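Side-chain contacts in aminotransferase (Helicobacter pylori, PDB 2FNU), which catalyses transfer of an amino group from glutamate to a UDP-linked 4-keto sugar, the second step of making pseudaminic acid for flagellin modification: residues B[123-128]-B[138-143]; B[116-121]-B[147-152]; B[132-137]-B[166-171]; B[86-91]-B[98-103]; B[65-70]-B[75-80]. All coordinates share one frame; numbering follows the deposited sequence.

Interaction 1 of 5, residues B[123-128]-B[138-143]; sequences KAIVSV and ESVQKL
In the beta-alpha-beta unit built from strand 122-128, helix 137-146 and strand 150-154, the strand presents Ile125 to the helix, where Val140 and Leu143 receive it. The closer touch is at the end of the isoleucine: its CD1 lies 4.1 Å from CD2 of Leu143, the two side chains meeting nearly at right angles. Ile125 is fully extended (chi2 -179°), which carries CD1 out to the leucine, while the shorter branch CG2 stays nearer the strand and faces Val140 CG1 at 4.5 Å. One residue thus serves two helix positions three apart, on the same side of the helix. The strand belongs to the central mixed sheet of the large domain of a fold type I, PLP-dependent aminotransferase, and the helix packs on one surface of it; Phe151 of the adjacent strand extends the apolar layer against Val140. Val126 points to the other surface, toward Thr87 of helix 86-93. Turned from the sheet, Lys142 NZ bridges to Glu138 OE1 at 3.1 Å, using the carboxylate lone pair directed away from the other oxygen, one helical turn apart. Gln141 NE2 bonds to the carbonyl of Phe171.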
# COMPACT_ATOMS: atom_id res chain seq x y z
N LYS B 123 7.27 -18.31 -18.95
CA LYS B 123 8.11 -17.13 -18.73
C LYS B 123 8.97 -17.22 -17.46
O LYS B 123 10.09 -16.71 -17.40
CB LYS B 123 7.21 -15.89 -18.64
CG LYS B 123 7.97 -14.59 -18.52
CD LYS B 123 8.73 -14.26 -19.81
CE LYS B 123 9.51 -12.97 -19.64
NZ LYS B 123 10.25 -12.58 -20.88
N ALA B 124 8.43 -17.87 -16.43
CA ALA B 124 9.11 -17.88 -15.13
C ALA B 124 8.57 -19.00 -14.27
O ALA B 124 7.52 -19.59 -14.60
CB ALA B 124 8.88 -16.53 -14.40
N ILE B 125 9.27 -19.26 -13.17
CA ILE B 125 8.77 -20.14 -12.12
C ILE B 125 8.74 -19.32 -10.82
O ILE B 125 9.75 -18.68 -10.50
CB ILE B 125 9.65 -21.40 -11.95
CG1 ILE B 125 9.68 -22.18 -13.28
CG2 ILE B 125 9.14 -22.27 -10.78
CD1 ILE B 125 10.51 -23.46 -13.22
N VAL B 126 7.61 -19.34 -10.10
CA VAL B 126 7.54 -18.68 -8.78
C VAL B 126 7.37 -19.77 -7.71
O VAL B 126 6.33 -20.42 -7.66
CB VAL B 126 6.34 -17.70 -8.68
CG1 VAL B 126 6.22 -17.15 -7.24
CG2 VAL B 126 6.50 -16.56 -9.69
N SER B 127 8.40 -19.95 -6.88
CA SER B 127 8.32 -20.89 -5.76
C SER B 127 7.99 -20.13 -4.47
O SER B 127 8.12 -18.90 -4.42
CB SER B 127 9.65 -21.65 -5.59
OG SER B 127 10.73 -20.74 -5.40
N VAL B 128 7.58 -20.88 -3.46
CA VAL B 128 7.27 -20.35 -2.13
C VAL B 128 7.99 -21.19 -1.08
O VAL B 128 7.94 -22.43 -1.12
CB VAL B 128 5.75 -20.45 -1.86
CG1 VAL B 128 5.41 -20.07 -0.41
CG2 VAL B 128 5.01 -19.55 -2.85
N GLU B 138 18.91 -25.09 -5.75
CA GLU B 138 19.86 -25.38 -6.83
C GLU B 138 19.15 -26.02 -8.02
O GLU B 138 19.38 -25.65 -9.17
CB GLU B 138 20.98 -26.28 -6.33
CG GLU B 138 22.14 -26.38 -7.32
CD GLU B 138 23.39 -26.99 -6.70
OE1 GLU B 138 24.18 -27.60 -7.45
OE2 GLU B 138 23.58 -26.86 -5.46
N SER B 139 18.25 -26.96 -7.71
CA SER B 139 17.46 -27.61 -8.75
C SER B 139 16.66 -26.60 -9.59
O SER B 139 16.67 -26.66 -10.83
CB SER B 139 16.53 -28.63 -8.10
OG SER B 139 15.79 -29.31 -9.09
N VAL B 140 15.98 -25.67 -8.91
CA VAL B 140 15.12 -24.71 -9.60
C VAL B 140 15.97 -23.70 -10.41
O VAL B 140 15.58 -23.31 -11.53
CB VAL B 140 14.18 -23.98 -8.60
CG1 VAL B 140 13.33 -22.94 -9.32
CG2 VAL B 140 13.27 -25.01 -7.87
N GLN B 141 17.08 -23.24 -9.82
CA GLN B 141 18.02 -22.34 -10.53
C GLN B 141 18.47 -22.95 -11.86
O GLN B 141 18.41 -22.31 -12.92
CB GLN B 141 19.26 -22.10 -9.68
CG GLN B 141 19.10 -21.12 -8.51
CD GLN B 141 20.38 -20.98 -7.70
OE1 GLN B 141 21.16 -21.95 -7.56
NE2 GLN B 141 20.60 -19.78 -7.14
N LYS B 142 18.89 -24.21 -11.78
CA LYS B 142 19.43 -24.90 -12.96
C LYS B 142 18.35 -25.09 -14.00
O LYS B 142 18.60 -24.88 -15.20
CB LYS B 142 20.03 -26.24 -12.57
CG LYS B 142 21.38 -26.09 -11.90
CD LYS B 142 21.97 -27.45 -11.58
CE LYS B 142 23.35 -27.30 -10.94
NZ LYS B 142 23.80 -28.61 -10.37
N LEU B 143 17.16 -25.46 -13.55
CA LEU B 143 16.05 -25.62 -14.49
C LEU B 143 15.67 -24.32 -15.22
O LEU B 143 15.40 -24.30 -16.43
CB LEU B 143 14.84 -26.21 -13.78
CG LEU B 143 13.70 -26.62 -14.70
CD1 LEU B 143 14.10 -27.76 -15.65
CD2 LEU B 143 12.44 -27.03 -13.93

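Interaction 2 of 5, residues B[116-121]-B[147-152]; sequences KLINER and HSLSFL
Ile118 packs into the corner formed by His147 and Leu149, and the packing is tight around its two branches. Its CD1 sits over one face of the imidazole, 3.6 Å from His147 CD2 and off centre toward the rim. The line from CD1 to the ring centroid measures 3.9 Å and leans 27° from the ring normal, a CH-pi contact. The second branch follows the same ring further round, with Ile118 CG2 3.8 Å from His147 ND1. From the strand side Leu149 comes tip to tip, its CD1 3.8 Å from Ile118 CD1. In the isoleucine, CG1 lies opposite the carbonyl carbon (chi1 -61°) and CD1 continues the chain extended, which carries it over the imidazole. The loop 116-121 leads into strand 122-128, whereas His147 and Leu149 lie where helix 137-146 ends and turns into strand 150-154. That end is a Schellman motif, with Ser148 at positive phi as its C-prime residue and Leu149 N bonded back to Cys144 O. Behind Ile118, Leu143 of the helix and Ile78 of the sheet continue the apolar packing. The outer side is looser and polar. His147 NE2 is hydrogen-bonded to Glu115 OE2, which would fix the turn of the ring, and Ser148 is exposed. Asn119 points away from the contact and makes an Asx turn: OD1 accepts from Arg121 N at 2.7 Å, in the carbonyl plane, and ND2 bonds to Glu76 OE2.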
# COMPACT_ATOMS: atom_id res chain seq x y z
N LYS B 116 8.12 -30.88 -16.75
CA LYS B 116 7.04 -31.35 -17.62
C LYS B 116 6.02 -30.26 -17.96
O LYS B 116 5.24 -30.42 -18.89
CB LYS B 116 6.35 -32.57 -17.02
CG LYS B 116 5.64 -32.33 -15.69
CD LYS B 116 4.90 -33.60 -15.30
CE LYS B 116 4.27 -33.50 -13.94
NZ LYS B 116 3.80 -34.86 -13.50
N LEU B 117 6.05 -29.17 -17.19
CA LEU B 117 5.06 -28.09 -17.35
C LEU B 117 5.54 -26.98 -18.26
O LEU B 117 4.77 -26.08 -18.61
CB LEU B 117 4.73 -27.49 -15.99
CG LEU B 117 4.16 -28.46 -14.96
CD1 LEU B 117 4.05 -27.74 -13.61
CD2 LEU B 117 2.81 -29.01 -15.38
N ILE B 118 6.82 -27.04 -18.64
CA ILE B 118 7.42 -25.99 -19.43
C ILE B 118 7.07 -26.15 -20.90
O ILE B 118 7.10 -27.26 -21.46
CB ILE B 118 8.95 -25.97 -19.23
CG1 ILE B 118 9.28 -25.69 -17.76
CG2 ILE B 118 9.61 -24.91 -20.13
CD1 ILE B 118 10.77 -25.80 -17.36
N ASN B 119 6.70 -25.04 -21.52
CA ASN B 119 6.40 -25.02 -22.94
C ASN B 119 6.81 -23.67 -23.51
O ASN B 119 7.45 -22.87 -22.82
CB ASN B 119 4.91 -25.31 -23.17
CG ASN B 119 4.00 -24.29 -22.49
OD1 ASN B 119 4.22 -23.09 -22.59
ND2 ASN B 119 2.98 -24.77 -21.79
N GLU B 120 6.46 -23.41 -24.77
CA GLU B 120 6.89 -22.19 -25.44
C GLU B 120 6.36 -20.91 -24.80
O GLU B 120 6.93 -19.84 -25.00
CB GLU B 120 6.53 -22.24 -26.94
CG GLU B 120 5.02 -22.43 -27.24
CD GLU B 120 4.46 -23.82 -26.85
OE1 GLU B 120 5.23 -24.81 -26.80
OE2 GLU B 120 3.24 -23.91 -26.61
N ARG B 121 5.30 -21.03 -24.00
CA ARG B 121 4.68 -19.86 -23.36
C ARG B 121 5.23 -19.57 -21.96
O ARG B 121 4.92 -18.52 -21.37
CB ARG B 121 3.17 -20.07 -23.24
CG ARG B 121 2.48 -20.13 -24.60
CD ARG B 121 0.96 -20.18 -24.47
NE ARG B 121 0.34 -19.91 -25.77
CZ ARG B 121 0.06 -18.70 -26.24
NH1 ARG B 121 0.30 -17.61 -25.52
NH2 ARG B 121 -0.48 -18.58 -27.44
N HIS B 147 16.02 -23.43 -19.32
CA HIS B 147 14.85 -23.09 -20.14
C HIS B 147 14.63 -21.59 -20.35
O HIS B 147 13.59 -21.17 -20.84
CB HIS B 147 13.61 -23.77 -19.55
CG HIS B 147 13.60 -25.25 -19.76
ND1 HIS B 147 13.23 -25.82 -20.96
CD2 HIS B 147 13.93 -26.28 -18.94
CE1 HIS B 147 13.31 -27.14 -20.87
NE2 HIS B 147 13.75 -27.44 -19.66
N SER B 148 15.65 -20.80 -20.00
CA SER B 148 15.61 -19.34 -20.18
C SER B 148 14.39 -18.73 -19.49
O SER B 148 13.71 -17.87 -20.06
CB SER B 148 15.63 -18.96 -21.67
OG SER B 148 16.81 -19.46 -22.27
N LEU B 149 14.11 -19.21 -18.28
CA LEU B 149 13.03 -18.66 -17.46
C LEU B 149 13.61 -17.88 -16.31
O LEU B 149 14.72 -18.16 -15.85
CB LEU B 149 12.20 -19.79 -16.85
CG LEU B 149 11.77 -20.94 -17.77
CD1 LEU B 149 11.02 -22.01 -16.97
CD2 LEU B 149 10.94 -20.40 -18.91
N SER B 150 12.84 -16.91 -15.79
CA SER B 150 13.22 -16.23 -14.57
C SER B 150 12.77 -17.03 -13.36
O SER B 150 11.63 -17.51 -13.32
CB SER B 150 12.57 -14.85 -14.51
OG SER B 150 13.07 -14.03 -15.55
N PHE B 151 13.67 -17.16 -12.39
CA PHE B 151 13.36 -17.76 -11.08
C PHE B 151 12.96 -16.63 -10.13
O PHE B 151 13.78 -15.77 -9.82
CB PHE B 151 14.61 -18.52 -10.58
CG PHE B 151 14.52 -19.07 -9.18
CD1 PHE B 151 15.69 -19.40 -8.50
CD2 PHE B 151 13.30 -19.32 -8.55
CE1 PHE B 151 15.65 -19.93 -7.20
CE2 PHE B 151 13.26 -19.84 -7.24
CZ PHE B 151 14.45 -20.15 -6.58
N LEU B 152 11.70 -16.63 -9.71
CA LEU B 152 11.19 -15.64 -8.75
C LEU B 152 10.81 -16.38 -7.47
O LEU B 152 10.26 -17.48 -7.53
CB LEU B 152 9.98 -14.88 -9.31
CG LEU B 152 10.15 -14.29 -10.72
CD1 LEU B 152 8.84 -13.68 -11.23
CD2 LEU B 152 11.28 -13.27 -10.71

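Interaction 3 of 5, residues B[132-137]-B[166-171]; sequences GKSVEV and KKVGGF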
# COMPACT_ATOMS: atom_id res chain seq x y z
N GLY B 132 8.60 -21.18 5.92
CA GLY B 132 9.98 -20.77 6.10
C GLY B 132 11.01 -21.74 5.57
O GLY B 132 12.19 -21.41 5.50
N LYS B 133 10.58 -22.94 5.17
CA LYS B 133 11.54 -23.93 4.68
C LYS B 133 11.93 -23.62 3.24
O LYS B 133 11.07 -23.57 2.35
CB LYS B 133 10.94 -25.33 4.77
CG LYS B 133 11.93 -26.40 4.32
CD LYS B 133 11.29 -27.79 4.37
CE LYS B 133 12.33 -28.88 4.24
NZ LYS B 133 11.66 -30.22 4.45
N SER B 134 13.23 -23.43 3.00
CA SER B 134 13.68 -23.16 1.63
C SER B 134 13.29 -24.29 0.70
O SER B 134 13.43 -25.47 1.04
CB SER B 134 15.20 -22.98 1.59
OG SER B 134 15.65 -22.78 0.25
N VAL B 135 12.84 -23.91 -0.51
CA VAL B 135 12.69 -24.90 -1.57
C VAL B 135 14.06 -25.40 -2.02
O VAL B 135 15.11 -24.92 -1.53
CB VAL B 135 11.96 -24.29 -2.77
CG1 VAL B 135 10.61 -23.70 -2.32
CG2 VAL B 135 12.81 -23.20 -3.45
N GLU B 136 14.06 -26.37 -2.94
CA GLU B 136 15.30 -26.92 -3.46
C GLU B 136 15.90 -25.98 -4.50
O GLU B 136 15.70 -26.11 -5.72
CB GLU B 136 15.05 -28.33 -4.03
CG GLU B 136 14.94 -29.37 -2.93
CD GLU B 136 16.21 -29.46 -2.11
OE1 GLU B 136 16.14 -29.29 -0.88
OE2 GLU B 136 17.29 -29.63 -2.71
N VAL B 137 16.61 -24.98 -3.97
CA VAL B 137 17.04 -23.84 -4.76
C VAL B 137 17.93 -24.21 -5.96
O VAL B 137 17.75 -23.68 -7.05
CB VAL B 137 17.72 -22.79 -3.83
CG1 VAL B 137 18.67 -21.89 -4.61
CG2 VAL B 137 16.64 -21.96 -3.09
N LYS B 166 23.36 -20.64 3.67
CA LYS B 166 23.28 -19.31 3.09
C LYS B 166 21.86 -18.78 3.20
O LYS B 166 20.89 -19.50 2.94
CB LYS B 166 23.70 -19.36 1.61
CG LYS B 166 25.19 -19.74 1.46
CD LYS B 166 25.60 -20.06 0.04
CE LYS B 166 24.96 -21.34 -0.45
NZ LYS B 166 25.57 -21.83 -1.75
N LYS B 167 21.73 -17.51 3.55
CA LYS B 167 20.39 -16.96 3.74
C LYS B 167 19.58 -16.90 2.47
O LYS B 167 20.05 -16.45 1.41
CB LYS B 167 20.47 -15.56 4.36
CG LYS B 167 20.80 -15.61 5.82
CD LYS B 167 20.76 -14.24 6.44
CE LYS B 167 20.99 -14.32 7.95
NZ LYS B 167 22.42 -14.54 8.27
N VAL B 168 18.34 -17.35 2.58
CA VAL B 168 17.34 -17.15 1.53
C VAL B 168 17.24 -15.66 1.21
O VAL B 168 17.26 -14.82 2.12
CB VAL B 168 15.99 -17.70 1.99
CG1 VAL B 168 14.86 -17.27 1.04
CG2 VAL B 168 16.07 -19.24 2.09
N GLY B 169 17.15 -15.33 -0.08
CA GLY B 169 17.05 -13.93 -0.51
C GLY B 169 17.87 -13.65 -1.76
O GLY B 169 17.50 -12.81 -2.56
N GLY B 170 18.99 -14.35 -1.91
CA GLY B 170 19.89 -14.04 -3.01
C GLY B 170 19.91 -15.09 -4.10
O GLY B 170 20.66 -14.94 -5.07
N PHE B 171 19.07 -16.12 -3.98
CA PHE B 171 19.14 -17.27 -4.90
C PHE B 171 18.40 -17.08 -6.22
O PHE B 171 18.73 -17.71 -7.23
CB PHE B 171 18.60 -18.53 -4.25
CG PHE B 171 19.31 -18.93 -2.99
CD1 PHE B 171 18.61 -19.04 -1.80
CD2 PHE B 171 20.67 -19.22 -3.00
CE1 PHE B 171 19.25 -19.41 -0.61
CE2 PHE B 171 21.33 -19.61 -1.82
CZ PHE B 171 20.62 -19.70 -0.63
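Phe171 has its ring set opposite its own carbonyl carbon (chi1 -58°), and Val137 has CG1 roughly opposite its backbone N but about 24° from the staggered value (chi1 156°); together these rotations lay the valine over one face of the phenyl ring. The two side chains cross at about a right angle. Val137 CG1 presses on the root of the ring, 3.4 Å from both CB and CG of Phe171, which is tight for carbon against carbon. The other methyl, CG2, settles further out, 3.8 Å from Phe171 CD1. A lighter touch lies beside it, Ser134 CB against Val168 CG2 at 3.9 Å. The serine hydroxyl serves its own chain: Ser134 OG donates to Val135 O at 2.8 Å, on a lone pair in the carbonyl plane. Next along, Glu136 centres an inverse gamma turn, closed by a weak bond from Val137 N to Val135 O, and occupies the N-cap position of helix 137-146. Tyr163 of the small hairpin 162-167 packs on Ser134 and Val137. The cofactor lies about 11 Å from the Val168 side chain. No hydrogen bond joins the two segments, so shape and apolar contact alone hold them together directly, while Ser134 OG is satisfied within its own segment and Lys133 NZ by a salt bridge to Asp106.

Interaction 4 of 5, residues B[86-91]-B[98-103]; sequences ATANML and PVFAGI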
# COMPACT_ATOMS: atom_id res chain seq x y z
N ALA B 86 -2.37 -14.39 -2.65
CA ALA B 86 -1.67 -13.24 -3.24
C ALA B 86 -0.60 -13.65 -4.25
O ALA B 86 -0.37 -12.92 -5.21
CB ALA B 86 -1.03 -12.38 -2.14
N THR B 87 0.08 -14.78 -4.01
CA THR B 87 1.17 -15.18 -4.90
C THR B 87 0.66 -15.33 -6.33
O THR B 87 1.34 -14.95 -7.29
CB THR B 87 1.76 -16.51 -4.42
OG1 THR B 87 2.11 -16.42 -3.03
CG2 THR B 87 3.03 -16.85 -5.22
N ALA B 88 -0.57 -15.85 -6.45
CA ALA B 88 -1.19 -16.05 -7.76
C ALA B 88 -2.05 -14.86 -8.20
O ALA B 88 -2.07 -14.55 -9.40
CB ALA B 88 -2.01 -17.33 -7.78
N ASN B 89 -2.75 -14.20 -7.27
CA ASN B 89 -3.57 -13.04 -7.67
C ASN B 89 -2.70 -12.00 -8.38
O ASN B 89 -3.15 -11.35 -9.32
CB ASN B 89 -4.22 -12.33 -6.47
CG ASN B 89 -5.50 -13.01 -5.96
OD1 ASN B 89 -6.05 -12.59 -4.91
ND2 ASN B 89 -6.00 -14.00 -6.67
N MET B 90 -1.47 -11.82 -7.91
CA MET B 90 -0.63 -10.77 -8.52
C MET B 90 -0.10 -11.20 -9.88
O MET B 90 0.22 -10.35 -10.70
CB MET B 90 0.49 -10.31 -7.59
CG MET B 90 -0.01 -9.62 -6.32
SD MET B 90 -1.05 -8.16 -6.69
CE MET B 90 -2.70 -8.86 -6.53
N LEU B 91 -0.08 -12.51 -10.14
CA LEU B 91 0.19 -13.00 -11.50
C LEU B 91 -0.93 -12.58 -12.44
O LEU B 91 -0.69 -12.04 -13.53
CB LEU B 91 0.39 -14.52 -11.51
CG LEU B 91 1.66 -15.03 -10.82
CD1 LEU B 91 1.66 -16.57 -10.70
CD2 LEU B 91 2.95 -14.58 -11.54
N PRO B 98 -1.25 -18.58 -14.18
CA PRO B 98 -0.53 -19.51 -13.30
C PRO B 98 -0.70 -20.93 -13.80
O PRO B 98 -1.80 -21.33 -14.17
CB PRO B 98 -1.21 -19.34 -11.94
CG PRO B 98 -2.58 -18.83 -12.26
CD PRO B 98 -2.45 -18.00 -13.54
N VAL B 99 0.39 -21.70 -13.75
CA VAL B 99 0.35 -23.12 -14.06
C VAL B 99 0.77 -23.84 -12.79
O VAL B 99 1.91 -23.72 -12.36
CB VAL B 99 1.28 -23.44 -15.24
CG1 VAL B 99 1.27 -24.93 -15.56
CG2 VAL B 99 0.84 -22.63 -16.46
N PHE B 100 -0.16 -24.55 -12.16
CA PHE B 100 0.09 -25.11 -10.83
C PHE B 100 0.82 -26.45 -10.86
O PHE B 100 0.36 -27.39 -11.51
CB PHE B 100 -1.22 -25.22 -10.03
CG PHE B 100 -1.84 -23.88 -9.73
CD1 PHE B 100 -2.99 -23.45 -10.38
CD2 PHE B 100 -1.22 -23.02 -8.82
CE1 PHE B 100 -3.53 -22.18 -10.10
CE2 PHE B 100 -1.77 -21.75 -8.53
CZ PHE B 100 -2.93 -21.34 -9.17
N ALA B 101 1.95 -26.52 -10.16
CA ALA B 101 2.76 -27.73 -10.05
C ALA B 101 2.37 -28.55 -8.84
O ALA B 101 1.79 -28.03 -7.89
CB ALA B 101 4.24 -27.37 -9.94
N GLY B 102 2.72 -29.83 -8.86
CA GLY B 102 2.60 -30.64 -7.66
C GLY B 102 3.54 -30.16 -6.55
O GLY B 102 4.50 -29.42 -6.80
N ILE B 103 3.25 -30.60 -5.33
CA ILE B 103 4.07 -30.26 -4.18
C ILE B 103 4.57 -31.53 -3.49
O ILE B 103 4.16 -32.65 -3.82
CB ILE B 103 3.31 -29.37 -3.17
CG1 ILE B 103 2.08 -30.10 -2.61
CG2 ILE B 103 2.91 -28.01 -3.79
CD1 ILE B 103 1.84 -29.78 -1.14
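Next to Ala88, whose methyl meets Phe100 across this contact, Thr87 OG1 is gripped by Asp154 OD1, Ser83 OG and, more weakly, Phe84 O. These bonds fix the hydroxyl near the start of helix 86-93, where Ala86 and Thr87 touch the cofactor PMP. The face of the helix turned toward strand 97-100 is apolar. Ala88 CB approaches the edge of the Phe100 ring near its plane, 4.3 Å from CZ. Phe100 does not leave its backbone toward the helix; chi1 of -65°, with CG beside the backbone N, brings the ring to it. One turn on, Leu91 CD1 lies 4.2 Å from Pro98 CB, the two side chains passing each other in opposite directions. Helix and strand form the second half of the beta-alpha-beta crossover 76-79, 86-93, 97-100, whose strands are parallel neighbours at one border of the central sheet. Tyr325 of helix 323-328 packs on Ala88 and Pro98, and Tyr64 of helix 56-66 on Leu91. Within the helix, Met90 N bonds to Ala86 O at 3.1 Å, and Leu91 N only weakly to Ala88 O. On another side, Ala86, Asn89 and Met90 pack on His210, Ile225 and Gly226 of the second subunit.

Interaction 5 of 5, residues B[65-70]-B[75-80]; sequences RNFSEF and NEIITT
Phe67 and Phe70 each offer the far end of a ring to the strand segment, Phe67 to Ile77 and Phe70 to Asn75. Over one face of the Phe67 ring, offset toward its rim, lies the CB of the next residue, Ser68, 3.9 Å above the plane. The Ile77 and Phe67 side chains reach toward each other from opposite directions, Ile77 CD1 meeting Phe67 CZ at 4.1 Å at a slant. The ring is placed there by a chi1 of 81°, which sets CG between the backbone N and the carbonyl carbon, the crowded position. The second pair is similar in distance: Phe70 CZ lies 4.0 Å from Asn75 CB, again at a slant, with the plane of the Asn75 amide 82° from that of the ring. Phe70 also stands edge-to-face with Tyr96. Across the two segments only carbon meets carbon, and neither phenyl ring forms a stack. Ser68 OG donates to Glu69 O at 2.8 Å, tilted 22° from the carbonyl plane, and is also hydrogen-bonded to Lys123 NZ of strand 122-128. Phe70 is exposed, whereas Ile77 is buried in the sheet. The contact closes the connection from helix 56-66 into strand 76-79, bringing the turn after the helix over the beginning of the strand. Ile77 touches Val126 of the adjoining strand 122-128, Phe67 touches Lys123 there, and Asn75 packs on Thr97 at the start of strand 97-100. Near the end of the helix, Asn66 packs against helix 198-208, and Arg65 NH1 forms a salt bridge with Glu93 of the second subunit.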
# COMPACT_ATOMS: atom_id res chain seq x y z
N ARG B 65 5.41 -7.22 -12.47
CA ARG B 65 5.21 -6.25 -13.55
C ARG B 65 6.53 -5.83 -14.17
O ARG B 65 6.56 -5.41 -15.34
CB ARG B 65 4.48 -5.00 -13.03
CG ARG B 65 2.97 -5.21 -12.81
CD ARG B 65 2.16 -5.24 -14.13
NE ARG B 65 2.31 -3.98 -14.88
CZ ARG B 65 1.64 -2.86 -14.60
NH1 ARG B 65 0.73 -2.82 -13.62
NH2 ARG B 65 1.90 -1.76 -15.31
N ASN B 66 7.61 -5.93 -13.41
CA ASN B 66 8.87 -5.30 -13.83
C ASN B 66 10.01 -6.25 -14.19
O ASN B 66 10.99 -5.81 -14.83
CB ASN B 66 9.35 -4.28 -12.79
CG ASN B 66 8.45 -3.06 -12.74
OD1 ASN B 66 7.57 -2.94 -11.86
ND2 ASN B 66 8.64 -2.15 -13.67
N PHE B 67 9.92 -7.53 -13.81
CA PHE B 67 11.05 -8.43 -14.10
C PHE B 67 11.27 -8.58 -15.60
O PHE B 67 12.39 -8.85 -16.05
CB PHE B 67 10.88 -9.80 -13.40
CG PHE B 67 9.97 -10.76 -14.11
CD1 PHE B 67 10.50 -11.83 -14.85
CD2 PHE B 67 8.58 -10.63 -14.01
CE1 PHE B 67 9.65 -12.71 -15.52
CE2 PHE B 67 7.73 -11.51 -14.65
CZ PHE B 67 8.27 -12.57 -15.41
N SER B 68 10.20 -8.36 -16.35
CA SER B 68 10.19 -8.41 -17.81
C SER B 68 9.05 -7.56 -18.32
O SER B 68 8.03 -7.40 -17.64
CB SER B 68 9.96 -9.84 -18.29
OG SER B 68 10.00 -9.88 -19.72
N GLU B 69 9.20 -7.02 -19.53
CA GLU B 69 8.02 -6.51 -20.23
C GLU B 69 7.09 -7.69 -20.52
O GLU B 69 7.56 -8.82 -20.73
CB GLU B 69 8.40 -5.79 -21.52
CG GLU B 69 9.22 -4.53 -21.28
CD GLU B 69 9.10 -3.50 -22.40
OE1 GLU B 69 8.85 -3.89 -23.56
OE2 GLU B 69 9.26 -2.30 -22.10
N PHE B 70 5.79 -7.44 -20.49
CA PHE B 70 4.82 -8.49 -20.77
C PHE B 70 4.70 -8.79 -22.26
O PHE B 70 4.65 -7.87 -23.09
CB PHE B 70 3.44 -8.14 -20.22
CG PHE B 70 2.44 -9.23 -20.42
CD1 PHE B 70 2.39 -10.31 -19.54
CD2 PHE B 70 1.57 -9.21 -21.51
CE1 PHE B 70 1.49 -11.33 -19.73
CE2 PHE B 70 0.65 -10.24 -21.70
CZ PHE B 70 0.60 -11.30 -20.80
N ASN B 75 3.20 -15.92 -21.61
CA ASN B 75 2.22 -15.52 -20.60
C ASN B 75 2.02 -16.52 -19.46
O ASN B 75 1.18 -16.27 -18.60
CB ASN B 75 0.86 -15.28 -21.26
CG ASN B 75 0.23 -16.57 -21.79
OD1 ASN B 75 -0.87 -16.96 -21.39
ND2 ASN B 75 0.95 -17.24 -22.67
N GLU B 76 2.72 -17.65 -19.47
CA GLU B 76 2.52 -18.65 -18.42
C GLU B 76 3.62 -18.61 -17.37
O GLU B 76 4.81 -18.50 -17.71
CB GLU B 76 2.41 -20.06 -19.01
CG GLU B 76 1.16 -20.23 -19.86
CD GLU B 76 0.98 -21.64 -20.42
OE1 GLU B 76 0.07 -21.80 -21.26
OE2 GLU B 76 1.71 -22.56 -20.03
N ILE B 77 3.23 -18.70 -16.10
CA ILE B 77 4.21 -18.77 -15.02
C ILE B 77 3.87 -19.96 -14.15
O ILE B 77 2.74 -20.08 -13.69
CB ILE B 77 4.26 -17.46 -14.20
CG1 ILE B 77 4.96 -16.37 -15.05
CG2 ILE B 77 4.99 -17.67 -12.87
CD1 ILE B 77 5.19 -15.02 -14.37
N ILE B 78 4.84 -20.85 -13.96
CA ILE B 78 4.63 -22.03 -13.14
C ILE B 78 4.75 -21.62 -11.69
O ILE B 78 5.66 -20.89 -11.32
CB ILE B 78 5.69 -23.11 -13.47
CG1 ILE B 78 5.47 -23.62 -14.89
CG2 ILE B 78 5.59 -24.25 -12.51
CD1 ILE B 78 6.70 -24.36 -15.43
N THR B 79 3.84 -22.13 -10.87
CA THR B 79 3.89 -21.82 -9.43
C THR B 79 3.24 -22.92 -8.60
O THR B 79 2.84 -23.96 -9.13
CB THR B 79 3.30 -20.41 -9.13
OG1 THR B 79 3.58 -20.04 -7.77
CG2 THR B 79 1.80 -20.39 -9.39
N THR B 80 3.17 -22.71 -7.30
CA THR B 80 2.60 -23.70 -6.39
C THR B 80 1.16 -23.36 -6.03
O THR B 80 0.83 -22.18 -5.85
CB THR B 80 3.42 -23.79 -5.08
OG1 THR B 80 2.77 -24.71 -4.18
CG2 THR B 80 3.58 -22.39 -4.41

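All but interaction 3 reach the central sheet through their own segments. Parallel strands tie them: Ile125 N to Ser150 O, 2.9 Å, joins interactions 1 and 2; Val126 N to Ile78 O, 2.8 Å, joins 1 and 5; Val99 N to Ile77 O, 2.9 Å, joins 4 and 5. Interactions 1 and 2 lie closest, centres about 8 Å apart, one on helix 137-146, the other just past its C-terminal end. Interaction 3, about 11 Å from interaction 1 by centres, has one segment leading into that helix, the other starting in the hairpin beyond. Val128 of interaction 1 and Ala86 and Thr87 of interaction 4 touch the cofactor; Thr87 CG2 packs 3.8 Å from Val126 CG1.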